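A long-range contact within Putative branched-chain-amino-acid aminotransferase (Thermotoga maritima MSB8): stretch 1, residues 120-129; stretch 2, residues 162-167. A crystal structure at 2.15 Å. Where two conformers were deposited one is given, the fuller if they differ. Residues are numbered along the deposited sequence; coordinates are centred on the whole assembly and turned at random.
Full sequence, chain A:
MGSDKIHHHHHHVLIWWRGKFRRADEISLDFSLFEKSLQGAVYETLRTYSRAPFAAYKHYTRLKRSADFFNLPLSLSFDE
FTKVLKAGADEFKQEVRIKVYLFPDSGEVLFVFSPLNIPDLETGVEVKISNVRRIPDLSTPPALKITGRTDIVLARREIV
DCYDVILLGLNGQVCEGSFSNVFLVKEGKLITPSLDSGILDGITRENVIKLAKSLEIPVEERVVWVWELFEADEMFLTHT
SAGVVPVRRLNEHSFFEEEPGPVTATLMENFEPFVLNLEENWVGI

Stretch 1 (120-129) DLETGVEVKI
Stretch 2, residues 162-167: CYDVIL

Two parallel strands, 125-129 and the one that includes 165-167, run side by side with their N-to-C directions 34° apart and bury 516 Å² between the stretches. Stretch 1 begins with Asp-120 out of reach, then folds through a type I turn from Leu-121 to Gly-124, closed by Gly-124 N to Leu-121 O at 3.1 Å. Leu-121 (phi/psi -106/21, chi1 m, chi2 t) brings CD1 to 3.7 Å from Tyr-163 OH, oblique to the ring. Gly-124 adopts 88/159, where a CB would jam against the carbonyl O of Thr-123. Val-125 (-120/165, chi1 m) points toward stretch 2; its CB lies 3.6 Å from Tyr-163 CB, and its CG1 sits over one ring face, 4.0 Å from the centroid, a CH-pi contact. Tyr-163 holds chi1 t and chi2 83° on a backbone of -85/-46. Glu-126 (-96/136, chi1 t) accepts a nearly straight hydrogen bond at its O from Tyr-163 N, 2.8 Å and 174°; its CG packs 3.8 Å from CB of Cys-162 (chi1 p). Val-127 (-131/158, chi1 m) places CA 3.3 Å from Asp-164 O, a CA-H...O contact, and CG2 4.1 Å from Ile-166 CG1. Lys-128 (-135/151, chi1 m, then all t) pairs with Val-165, CA to CA 4.9 Å. Its N reaches Asp-164 O in a weak bond of 3.5 Å, whereas its O accepts a firm one from Ile-166 N at 2.8 Å and also meets Val-165 CA at 3.1 Å. Lys-128 thus bonds to the residues before and after its partner, the parallel pattern. Ile-129 (-63/127, chi1 and chi2 m) pairs with Ile-166, likewise m, m, at 4.7 Å CA to CA; its CD1 reaches 4.1 Å from Ile-166 CB. Val-127, Ile-129 and Ile-166 share one sheet face, Lys-128 and Val-165 the other.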

# COMPACT_ATOMS: atom_id res chain seq x y z
N ASP A 120 2.18 37.95 13.56
CA ASP A 120 2.29 37.57 14.97
C ASP A 120 1.53 36.27 15.19
O ASP A 120 0.29 36.24 15.19
CB ASP A 120 1.75 38.67 15.90
CG ASP A 120 1.98 38.35 17.40
OD1 ASP A 120 3.00 37.69 17.74
OD2 ASP A 120 1.14 38.77 18.23
N LEU A 121 2.29 35.19 15.38
CA LEU A 121 1.74 33.87 15.55
C LEU A 121 1.83 33.42 17.01
O LEU A 121 1.76 32.23 17.29
CB LEU A 121 2.46 32.89 14.61
CG LEU A 121 2.54 33.28 13.12
CD1 LEU A 121 3.32 32.24 12.35
CD2 LEU A 121 1.18 33.47 12.48
N GLU A 122 1.96 34.36 17.94
CA GLU A 122 2.06 34.02 19.36
C GLU A 122 0.76 33.37 19.86
O GLU A 122 0.80 32.50 20.72
CB GLU A 122 2.38 35.27 20.21
N THR A 123 -0.36 33.79 19.30
CA THR A 123 -1.69 33.23 19.59
C THR A 123 -1.99 31.81 18.99
O THR A 123 -3.02 31.20 19.28
CB THR A 123 -2.77 34.21 19.11
OG1 THR A 123 -4.07 33.62 19.27
CG2 THR A 123 -2.56 34.57 17.62
N GLY A 124 -1.11 31.29 18.15
CA GLY A 124 -1.29 29.95 17.57
C GLY A 124 -2.09 29.95 16.27
O GLY A 124 -2.82 30.91 15.97
N VAL A 125 -1.95 28.89 15.48
CA VAL A 125 -2.67 28.79 14.22
C VAL A 125 -3.57 27.55 14.23
O VAL A 125 -3.45 26.69 15.12
CB VAL A 125 -1.69 28.75 13.00
CG1 VAL A 125 -0.78 29.99 12.97
CG2 VAL A 125 -0.86 27.43 12.98
N GLU A 126 -4.50 27.54 13.27
CA GLU A 126 -5.37 26.38 12.96
C GLU A 126 -4.75 25.58 11.82
O GLU A 126 -4.30 26.16 10.84
CB GLU A 126 -6.77 26.84 12.52
CG GLU A 126 -7.67 25.76 11.85
CD GLU A 126 -8.34 24.80 12.84
OE1 GLU A 126 -8.61 25.22 13.97
OE2 GLU A 126 -8.63 23.65 12.48
N VAL A 127 -4.74 24.25 11.94
CA VAL A 127 -4.31 23.36 10.85
C VAL A 127 -5.38 22.27 10.72
O VAL A 127 -6.16 22.01 11.66
CB VAL A 127 -2.90 22.72 11.08
CG1 VAL A 127 -1.86 23.77 11.25
CG2 VAL A 127 -2.89 21.80 12.29
N LYS A 128 -5.44 21.65 9.55
CA LYS A 128 -6.37 20.55 9.32
C LYS A 128 -5.68 19.40 8.62
O LYS A 128 -4.73 19.62 7.87
CB LYS A 128 -7.56 21.04 8.48
CG LYS A 128 -8.42 22.01 9.21
CD LYS A 128 -9.52 22.56 8.36
CE LYS A 128 -10.27 23.63 9.12
NZ LYS A 128 -11.54 23.94 8.44
N ILE A 129 -6.16 18.18 8.86
CA ILE A 129 -5.70 16.99 8.10
C ILE A 129 -6.07 17.18 6.61
O ILE A 129 -7.22 17.47 6.28
CB ILE A 129 -6.30 15.63 8.66
CG1 ILE A 129 -5.95 15.43 10.14
CG2 ILE A 129 -5.78 14.42 7.88
CD1 ILE A 129 -4.45 15.47 10.47
N CYS A 162 -7.53 27.72 7.33
CA CYS A 162 -6.46 27.24 8.17
C CYS A 162 -5.14 27.81 7.67
O CYS A 162 -5.07 28.47 6.63
CB CYS A 162 -6.47 25.70 8.25
SG CYS A 162 -6.22 24.86 6.70
N TYR A 163 -4.10 27.58 8.45
CA TYR A 163 -2.77 28.05 8.13
C TYR A 163 -2.00 27.11 7.20
O TYR A 163 -1.32 27.54 6.29
CB TYR A 163 -2.02 28.19 9.45
CG TYR A 163 -0.65 28.77 9.33
CD1 TYR A 163 -0.47 30.16 9.28
CD2 TYR A 163 0.47 27.95 9.34
CE1 TYR A 163 0.81 30.71 9.22
CE2 TYR A 163 1.76 28.50 9.27
CZ TYR A 163 1.92 29.87 9.20
OH TYR A 163 3.20 30.41 9.13
N ASP A 164 -2.04 25.82 7.50
CA ASP A 164 -1.45 24.79 6.66
C ASP A 164 -2.30 23.53 6.84
O ASP A 164 -3.06 23.44 7.80
CB ASP A 164 0.02 24.55 7.04
CG ASP A 164 0.83 23.82 5.95
OD1 ASP A 164 0.27 23.53 4.88
OD2 ASP A 164 2.03 23.53 6.17
N VAL A 165 -2.20 22.60 5.90
CA VAL A 165 -2.84 21.28 5.99
C VAL A 165 -1.75 20.21 6.26
O VAL A 165 -0.62 20.35 5.82
CB VAL A 165 -3.67 20.93 4.73
CG1 VAL A 165 -4.90 21.85 4.62
CG2 VAL A 165 -2.81 20.96 3.44
N ILE A 166 -2.11 19.18 7.03
CA ILE A 166 -1.20 18.10 7.39
C ILE A 166 -1.39 16.88 6.45
O ILE A 166 -2.46 16.27 6.42
CB ILE A 166 -1.40 17.69 8.87
CG1 ILE A 166 -1.39 18.93 9.80
CG2 ILE A 166 -0.41 16.64 9.30
CD1 ILE A 166 -0.22 19.90 9.65
N LEU A 167 -0.35 16.59 5.67
CA LEU A 167 -0.32 15.41 4.81
C LEU A 167 0.15 14.20 5.62
O LEU A 167 1.20 14.23 6.27
CB LEU A 167 0.60 15.59 3.59
CG LEU A 167 0.21 16.54 2.45
CD1 LEU A 167 0.54 17.97 2.83
CD2 LEU A 167 0.83 16.13 1.10